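PDB 5GWA: beta-lactamase from Serratia marcescens, which probably hydrolyses the beta-lactam ring of antibiotics as a class A extended-spectrum beta-lactamase, and is bound here by the inhibitor avibactam. Local coordinates for residues K18-G23 against S251-K256; V24-I29 against K242-A247. All blocks are in the same frame, centred on the assembly; numbering follows the deposited sequence.

Interaction 1. Residues K18-G23 against S251-K256. With NA (sodium ion), chain B.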
ATOM      1  N   LYS A  18      -4.809 -12.307 -26.004  1.00 21.02           N
ATOM      2  CA  LYS A  18      -4.425 -11.762 -24.715  1.00 18.15           C
ATOM      3  C   LYS A  18      -3.715 -12.834 -23.927  1.00 19.35           C
ATOM      4  O   LYS A  18      -4.235 -13.964 -23.780  1.00 17.80           O
ATOM      5  CB  LYS A  18      -5.669 -11.269 -23.943  1.00 17.06           C
ATOM      6  CG  LYS A  18      -6.550 -10.287 -24.692  1.00 18.06           C
ATOM      7  CD  LYS A  18      -5.821  -8.982 -24.989  1.00 19.25           C
ATOM      8  CE  LYS A  18      -6.758  -8.016 -25.680  1.00 20.54           C
ATOM      9  NZ  LYS A  18      -7.337  -8.588 -26.927  1.00 22.46           N
ATOM     10  N   LYS A  19      -2.522 -12.504 -23.456  1.00 15.93           N
ATOM     11  CA  LYS A  19      -1.663 -13.451 -22.765  1.00 17.94           C
ATOM     12  C   LYS A  19      -2.029 -13.478 -21.292  1.00 16.09           C
ATOM     13  O   LYS A  19      -1.244 -13.114 -20.433  1.00 15.93           O
ATOM     14  CB  LYS A  19      -0.194 -13.125 -22.982  1.00 22.59           C
ATOM     15  CG  LYS A  19       0.194 -13.175 -24.454  1.00 30.30           C
ATOM     16  CD  LYS A  19       1.705 -13.211 -24.638  1.00 36.93           C
ATOM     17  CE  LYS A  19       2.073 -13.265 -26.120  1.00 43.81           C
ATOM     18  NZ  LYS A  19       3.403 -12.655 -26.408  1.00 49.79           N
ATOM     19  N   ALA A  20      -3.193 -14.057 -21.026  1.00 14.25           N
ATOM     20  CA  ALA A  20      -3.738 -14.175 -19.682  1.00 15.12           C
ATOM     21  C   ALA A  20      -4.851 -15.191 -19.712  1.00 12.80           C
ATOM     22  O   ALA A  20      -5.434 -15.481 -20.756  1.00 15.20           O
ATOM     23  CB  ALA A  20      -4.309 -12.837 -19.204  1.00 15.46           C
ATOM     24  N   LYS A  21      -5.139 -15.742 -18.538  1.00 12.86           N
ATOM     25  CA  LYS A  21      -6.253 -16.666 -18.339  1.00 12.79           C
ATOM     26  C   LYS A  21      -7.393 -15.848 -17.748  1.00 10.69           C
ATOM     27  O   LYS A  21      -7.309 -15.439 -16.581  1.00 13.32           O
ATOM     28  CB  LYS A  21      -5.869 -17.790 -17.371  1.00 15.60           C
ATOM     29  CG  LYS A  21      -7.018 -18.779 -17.199  1.00 18.41           C
ATOM     30  CD  LYS A  21      -6.847 -19.799 -16.076  1.00 25.02           C
ATOM     31  CE  LYS A  21      -6.109 -21.049 -16.524  1.00 30.61           C
ATOM     32  NZ  LYS A  21      -6.454 -21.542 -17.884  1.00 37.93           N
ATOM     33  N   VAL A  22      -8.433 -15.641 -18.524  1.00 10.22           N
ATOM     34  CA  VAL A  22      -9.477 -14.681 -18.130  1.00 10.89           C
ATOM     35  C   VAL A  22     -10.774 -15.436 -17.873  1.00 10.70           C
ATOM     36  O   VAL A  22     -11.338 -16.063 -18.757  1.00 13.20           O
ATOM     37  CB  VAL A  22      -9.695 -13.602 -19.178  1.00 11.35           C
ATOM     38  CG1 VAL A  22     -10.734 -12.595 -18.704  1.00 10.58           C
ATOM     39  CG2 VAL A  22      -8.378 -12.897 -19.498  1.00 12.23           C
ATOM     40  N   GLY A  23     -11.267 -15.346 -16.646  1.00 10.05           N
ATOM     41  CA  GLY A  23     -12.536 -15.958 -16.275  1.00  9.21           C
ATOM     42  C   GLY A  23     -13.637 -14.936 -16.258  1.00 10.22           C
ATOM     43  O   GLY A  23     -13.449 -13.842 -15.726  1.00 10.67           O
ATOM     44  N   SER A 251      -6.220 -13.366 -14.962  1.00 11.90           N
ATOM     45  CA  SER A 251      -5.253 -14.033 -14.111  1.00 11.19           C
ATOM     46  C   SER A 251      -3.996 -14.450 -14.855  1.00 11.72           C
ATOM     47  O   SER A 251      -4.023 -14.609 -16.057  1.00 12.37           O
ATOM     48  CB  SER A 251      -5.885 -15.225 -13.367  1.00 11.02           C
ATOM     49  OG  SER A 251      -6.093 -16.330 -14.238  1.00 14.14           O
ATOM     50  N   ASP A 252      -2.921 -14.620 -14.088  1.00 14.08           N
ATOM     51  CA  ASP A 252      -1.628 -15.072 -14.589  1.00 15.49           C
ATOM     52  C   ASP A 252      -1.243 -14.426 -15.905  1.00 15.86           C
ATOM     53  O   ASP A 252      -1.061 -15.070 -16.935  1.00 15.21           O
ATOM     54  CB  ASP A 252      -1.624 -16.593 -14.657  1.00 19.41           C
ATOM     55  CG  ASP A 252      -1.729 -17.222 -13.286  1.00 21.51           C
ATOM     56  OD1 ASP A 252      -1.505 -16.519 -12.275  1.00 22.83           O
ATOM     57  OD2 ASP A 252      -1.943 -18.459 -13.232  1.00 30.09           O
ATOM     58  N   SER A 253      -1.310 -13.094 -15.897  1.00 14.27           N
ATOM     59  CA  SER A 253      -1.185 -12.338 -17.102  1.00 13.89           C
ATOM     60  C   SER A 253       0.231 -11.840 -17.352  1.00 11.77           C
ATOM     61  O   SER A 253       0.894 -11.321 -16.465  1.00 13.72           O
ATOM     62  CB  SER A 253      -2.120 -11.137 -17.041  1.00 14.13           C
ATOM     63  OG  SER A 253      -2.019 -10.344 -18.208  1.00 14.16           O
ATOM     64  N   SER A 254       0.654 -12.056 -18.586  1.00 14.84           N
ATOM     65  CA  SER A 254       1.873 -11.455 -19.108  1.00 16.36           C
ATOM     66  C   SER A 254       1.669 -10.063 -19.648  1.00 17.31           C
ATOM     67  O   SER A 254       2.638  -9.427 -20.085  1.00 21.18           O
ATOM     68  CB  SER A 254       2.455 -12.383 -20.192  1.00 17.40           C
ATOM     69  OG  SER A 254       3.003 -13.525 -19.563  1.00 24.22           O
ATOM     70  N   GLU A 255       0.436  -9.578 -19.670  1.00 17.20           N
ATOM     71  CA  GLU A 255       0.133  -8.254 -20.225  1.00 17.16           C
ATOM     72  C   GLU A 255       0.351  -7.157 -19.188  1.00 16.21           C
ATOM     73  O   GLU A 255       0.358  -7.393 -17.993  1.00 15.19           O
ATOM     74  CB  GLU A 255      -1.292  -8.161 -20.706  1.00 14.53           C
ATOM     75  CG  GLU A 255      -1.728  -9.237 -21.674  1.00 16.86           C
ATOM     76  CD  GLU A 255      -1.281  -9.038 -23.114  1.00 20.36           C
ATOM     77  OE1 GLU A 255      -0.704  -7.982 -23.443  1.00 19.83           O
ATOM     78  OE2 GLU A 255      -1.503  -9.959 -23.939  1.00 20.51           O
ATOM     79  N   LYS A 256       0.613  -5.955 -19.667  1.00 18.30           N
ATOM     80  CA  LYS A 256       0.786  -4.842 -18.765  1.00 19.96           C
ATOM     81  C   LYS A 256      -0.554  -4.443 -18.144  1.00 17.68           C
ATOM     82  O   LYS A 256      -1.617  -4.743 -18.683  1.00 16.13           O
ATOM     83  CB  LYS A 256       1.461  -3.694 -19.506  1.00 21.82           C
ATOM     84  CG  LYS A 256       2.838  -4.128 -19.986  1.00 24.66           C
ATOM     85  CD  LYS A 256       3.899  -3.074 -19.732  1.00 33.78           C
ATOM     86  CE  LYS A 256       3.620  -1.792 -20.492  1.00 43.36           C
ATOM     87  NZ  LYS A 256       4.360  -0.638 -19.903  1.00 48.86           N
TER
HETATM   88 NA    NA B 322       2.118  -8.536 -16.134  1.00 26.63          NA
HETATM   89  O   HOH W   1       0.813 -15.460 -19.017  1.00 19.03           O
HETATM   90  O   HOH W   2       3.754  -6.496 -16.224  1.00 41.17           O

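Interaction 2. Residues V24-I29 against K242-A247. With NA (sodium ion), chain R; SO4 (sulfate ion), chain C.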
ATOM      1  N   VAL A  24     -14.760 -15.278 -16.856  1.00  9.92           N
ATOM      2  CA  VAL A  24     -15.882 -14.344 -16.969  1.00 10.40           C
ATOM      3  C   VAL A  24     -17.171 -15.032 -16.538  1.00 10.68           C
ATOM      4  O   VAL A  24     -17.451 -16.136 -16.977  1.00 12.28           O
ATOM      5  CB  VAL A  24     -16.090 -13.871 -18.403  1.00 11.54           C
ATOM      6  CG1 VAL A  24     -17.245 -12.876 -18.455  1.00 13.01           C
ATOM      7  CG2 VAL A  24     -14.820 -13.249 -18.946  1.00 11.72           C
ATOM      8  N   ALA A  25     -18.000 -14.370 -15.724  1.00 10.49           N
ATOM      9  CA  ALA A  25     -19.372 -14.828 -15.529  1.00 11.60           C
ATOM     10  C   ALA A  25     -20.293 -13.634 -15.471  1.00 12.45           C
ATOM     11  O   ALA A  25     -19.928 -12.569 -14.947  1.00 12.18           O
ATOM     12  CB  ALA A  25     -19.538 -15.657 -14.285  1.00 11.47           C
ATOM     13  N   VAL A  26     -21.504 -13.851 -15.976  1.00 12.40           N
ATOM     14  CA  VAL A  26     -22.566 -12.857 -15.976  1.00 12.42           C
ATOM     15  C   VAL A  26     -23.848 -13.584 -15.602  1.00 14.82           C
ATOM     16  O   VAL A  26     -24.104 -14.691 -16.088  1.00 13.01           O
ATOM     17  CB  VAL A  26     -22.763 -12.205 -17.364  1.00 13.02           C
ATOM     18  CG1 VAL A  26     -23.768 -11.053 -17.266  1.00 14.74           C
ATOM     19  CG2 VAL A  26     -21.467 -11.700 -17.942  1.00 13.95           C
ATOM     20  N   LEU A  27     -24.644 -12.960 -14.743  1.00 13.73           N
ATOM     21  CA  LEU A  27     -25.970 -13.468 -14.394  1.00 14.28           C
ATOM     22  C   LEU A  27     -26.937 -12.297 -14.331  1.00 15.18           C
ATOM     23  O   LEU A  27     -26.742 -11.346 -13.555  1.00 14.59           O
ATOM     24  CB  LEU A  27     -25.888 -14.159 -13.044  1.00 18.88           C
ATOM     25  CG  LEU A  27     -26.831 -15.244 -12.584  1.00 20.83           C
ATOM     26  CD1 LEU A  27     -27.015 -16.282 -13.710  1.00 21.97           C
ATOM     27  CD2 LEU A  27     -26.236 -15.907 -11.342  1.00 21.20           C
ATOM     28  N   GLY A  28     -28.049 -12.389 -15.059  1.00 14.92           N
ATOM     29  CA  GLY A  28     -29.092 -11.387 -14.878  1.00 15.26           C
ATOM     30  C   GLY A  28     -29.686 -11.461 -13.483  1.00 14.71           C
ATOM     31  O   GLY A  28     -29.835 -12.526 -12.920  1.00 15.82           O
ATOM     32  N   ILE A  29     -30.097 -10.309 -12.933  1.00 14.25           N
ATOM     33  CA  ILE A  29     -30.681 -10.297 -11.617  1.00 14.18           C
ATOM     34  C   ILE A  29     -32.159 -10.635 -11.674  1.00 16.38           C
ATOM     35  O   ILE A  29     -32.657 -11.478 -10.928  1.00 18.06           O
ATOM     36  CB  ILE A  29     -30.481  -8.950 -10.898  1.00 16.53           C
ATOM     37  CG1 ILE A  29     -28.989  -8.659 -10.664  1.00 19.05           C
ATOM     38  CG2 ILE A  29     -31.163  -8.970  -9.555  1.00 14.28           C
ATOM     39  CD1 ILE A  29     -28.275  -9.754  -9.910  1.00 19.66           C
ATOM     40  N   LYS A 242     -33.108  -2.475 -14.770  1.00 19.54           N
ATOM     41  CA  LYS A 242     -32.800  -3.859 -14.509  1.00 18.91           C
ATOM     42  C   LYS A 242     -31.309  -3.928 -14.180  1.00 16.15           C
ATOM     43  O   LYS A 242     -30.560  -2.976 -14.477  1.00 16.32           O
ATOM     44  CB  LYS A 242     -33.121  -4.723 -15.748  1.00 21.78           C
ATOM     45  CG  LYS A 242     -34.613  -4.893 -16.044  1.00 28.83           C
ATOM     46  CD  LYS A 242     -35.274  -5.837 -15.056  1.00 38.37           C
ATOM     47  CE  LYS A 242     -36.770  -5.582 -14.911  1.00 47.87           C
ATOM     48  NZ  LYS A 242     -37.562  -6.189 -16.014  1.00 49.56           N
ATOM     49  N   HIS A 243     -30.862  -5.115 -13.757  1.00 14.51           N
ATOM     50  CA  HIS A 243     -29.485  -5.292 -13.259  1.00 14.02           C
ATOM     51  C   HIS A 243     -28.836  -6.566 -13.769  1.00 14.74           C
ATOM     52  O   HIS A 243     -29.510  -7.554 -13.994  1.00 14.63           O
ATOM     53  CB  HIS A 243     -29.483  -5.368 -11.746  1.00 13.16           C
ATOM     54  CG  HIS A 243     -30.135  -4.195 -11.084  1.00 14.04           C
ATOM     55  ND1 HIS A 243     -31.485  -4.170 -10.811  1.00 16.28           N
ATOM     56  CD2 HIS A 243     -29.634  -3.030 -10.613  1.00 15.42           C
ATOM     57  CE1 HIS A 243     -31.804  -3.005 -10.255  1.00 14.90           C
ATOM     58  NE2 HIS A 243     -30.699  -2.296 -10.126  1.00 13.66           N
ATOM     59  N   PHE A 244     -27.514  -6.541 -13.893  1.00 12.27           N
ATOM     60  CA  PHE A 244     -26.770  -7.781 -14.094  1.00 12.56           C
ATOM     61  C   PHE A 244     -25.568  -7.837 -13.160  1.00 12.64           C
ATOM     62  O   PHE A 244     -24.918  -6.816 -12.905  1.00 12.68           O
ATOM     63  CB  PHE A 244     -26.387  -7.999 -15.565  1.00 12.33           C
ATOM     64  CG  PHE A 244     -25.451  -6.969 -16.153  1.00 12.46           C
ATOM     65  CD1 PHE A 244     -25.935  -5.794 -16.697  1.00 12.48           C
ATOM     66  CD2 PHE A 244     -24.091  -7.225 -16.287  1.00 12.36           C
ATOM     67  CE1 PHE A 244     -25.087  -4.852 -17.223  1.00 13.53           C
ATOM     68  CE2 PHE A 244     -23.233  -6.294 -16.879  1.00 13.57           C
ATOM     69  CZ  PHE A 244     -23.738  -5.120 -17.383  1.00 12.82           C
ATOM     70  N   ALA A 245     -25.296  -9.041 -12.671  1.00 13.08           N
ATOM     71  CA  ALA A 245     -24.062  -9.314 -11.947  1.00 11.93           C
ATOM     72  C   ALA A 245     -23.002  -9.800 -12.908  1.00 10.90           C
ATOM     73  O   ALA A 245     -23.312 -10.526 -13.865  1.00 11.43           O
ATOM     74  CB  ALA A 245     -24.308 -10.343 -10.875  1.00 12.80           C
ATOM     75  N   ILE A 246     -21.798  -9.257 -12.770  1.00 10.78           N
ATOM     76  CA  ILE A 246     -20.695  -9.624 -13.635  1.00 11.12           C
ATOM     77  C   ILE A 246     -19.428  -9.776 -12.786  1.00 12.09           C
ATOM     78  O   ILE A 246     -19.185  -9.022 -11.855  1.00 11.01           O
ATOM     79  CB  ILE A 246     -20.499  -8.605 -14.778  1.00 12.45           C
ATOM     80  CG1 ILE A 246     -19.323  -8.956 -15.681  1.00 13.69           C
ATOM     81  CG2 ILE A 246     -20.369  -7.193 -14.238  1.00 14.27           C
ATOM     82  CD1 ILE A 246     -19.365  -8.248 -17.013  1.00 13.46           C
ATOM     83  N   ALA A 247     -18.620 -10.774 -13.128  1.00 10.21           N
ATOM     84  CA  ALA A 247     -17.321 -10.948 -12.514  1.00 10.30           C
ATOM     85  C   ALA A 247     -16.276 -11.253 -13.556  1.00 11.68           C
ATOM     86  O   ALA A 247     -16.492 -12.131 -14.408  1.00 11.45           O
ATOM     87  CB  ALA A 247     -17.387 -12.055 -11.501  1.00  9.63           C
TER
HETATM   88 NA    NA R 317     -31.930  -8.698 -15.338  1.00 25.91          NA
HETATM   89  S   SO4 C 302     -30.026   1.417  -8.651  1.00 16.61           S
HETATM   90  O1  SO4 C 302     -31.028   1.462  -7.575  1.00 26.09           O
HETATM   91  O2  SO4 C 302     -28.792   1.407  -7.874  1.00 23.68           O
HETATM   92  O3  SO4 C 302     -30.343   0.155  -9.351  1.00 24.19           O
HETATM   93  O4  SO4 C 302     -30.273   2.614  -9.473  1.00 27.68           O

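Interaction 1. Residues K18-G23 against S251-K256
K21 and S251 form an antiparallel hydrogen-bonded pair where strand 21-28 begins and strand 243-253 nears its end. K21 N donates a hydrogen bond to S251 O (2.9 Å), and K21 O is gripped twice by one residue. S251 N reaches it from above the carbonyl plane, and S251 OG donates to K21 O at 2.8 Å. With chi1 at 74°, OG stands between the backbone N and the carbonyl carbon. Serine suits this buried place, its short hydroxyl folding back onto the partner strand while the aliphatic part of K21 passes alongside. Beyond the pair the chain turns a corner at D252, and D252 and S253 together face T227 as a G1 beta bulge. A20 and S253 are small enough for their CB atoms to close to 3.5 Å. S253 OG accepts from E255 N in an ST turn and is also hydrogen-bonded to N260. K19, centre of an inverse gamma turn, presents both peptide groups to the other segment. Its O takes S254 N at 2.9 Å, almost along the C=O axis. K19 N points at E255 OE2 (2.8 Å), a nearly straight bond of 174° to the anti lone pair. A bend at chi2 (-79°) swings E255 CD toward K19, whose chain crosses it at about a right angle. E255 O, with G225 and T227, binds a sodium ion.

Interaction 2. Residues V24-I29 against K242-A247
The ring of F244 meets V26 obliquely, V26 CG1 lying 4.0 Å from F244 CD2. F244 CG sits between the backbone N and the carbonyl carbon (chi1 63°), and its large apolar ring also packs on V271 and L275 of helix 257-276. The imidazole of H243 is used at its edge. In the ring plane, NE2 donates to sulfate O3 at 2.6 Å, and T237 holds the same ion, probably a crystallisation component. The ring of Y175 meets that imidazole with the planes at about 40°. Nearer the backbone, I29 CG1 rests on H243 CB at 3.5 Å, and I29 CD1 continues to A245 CB. I29 N then bonds to H243 O (3.0 Å) from above the carbonyl plane. This oxygen also binds a sodium ion, together with E30. On the V26 side of the sheet, V26 and I246 run side by side, CG2 of V26 being 4.1 Å from CD1 of I246. Beta-branched residues suit the extended chain; V26 also meets V271, whereas I246 reaches I236 and L202. On the other face, the small A25, A245 and A247 are joined by L27, and A25 and L27 meet V168 of helix 164-175. Paired backbone bonds, such as A25 N to A247 O at 3.0 Å, join A25 with A247 and L27 with A245. Helices covering both faces of an antiparallel sheet, with its first and last strands adjacent, are characteristic of the alpha/beta domain of class A beta-lactamases.

Overall arrangement
After helix 4-15 the chain enters strand 21-28, which takes part first in interaction 1 and then in interaction 2. It then leaves for strand 34-37, the helices and the inhibitor pocket, and comes back through strands 212-218 and 227-237 to strand 243-253. Interaction 2 closes the inner loop and interaction 1 the outer one, because the strands are antiparallel: they nest and do not cross. The centres lie 22 Å apart along the same strand pair. Together they bind strand 21-28, second from one edge of the five-stranded sheet, to its central strand 243-253, just before helix 257-276 packs across it.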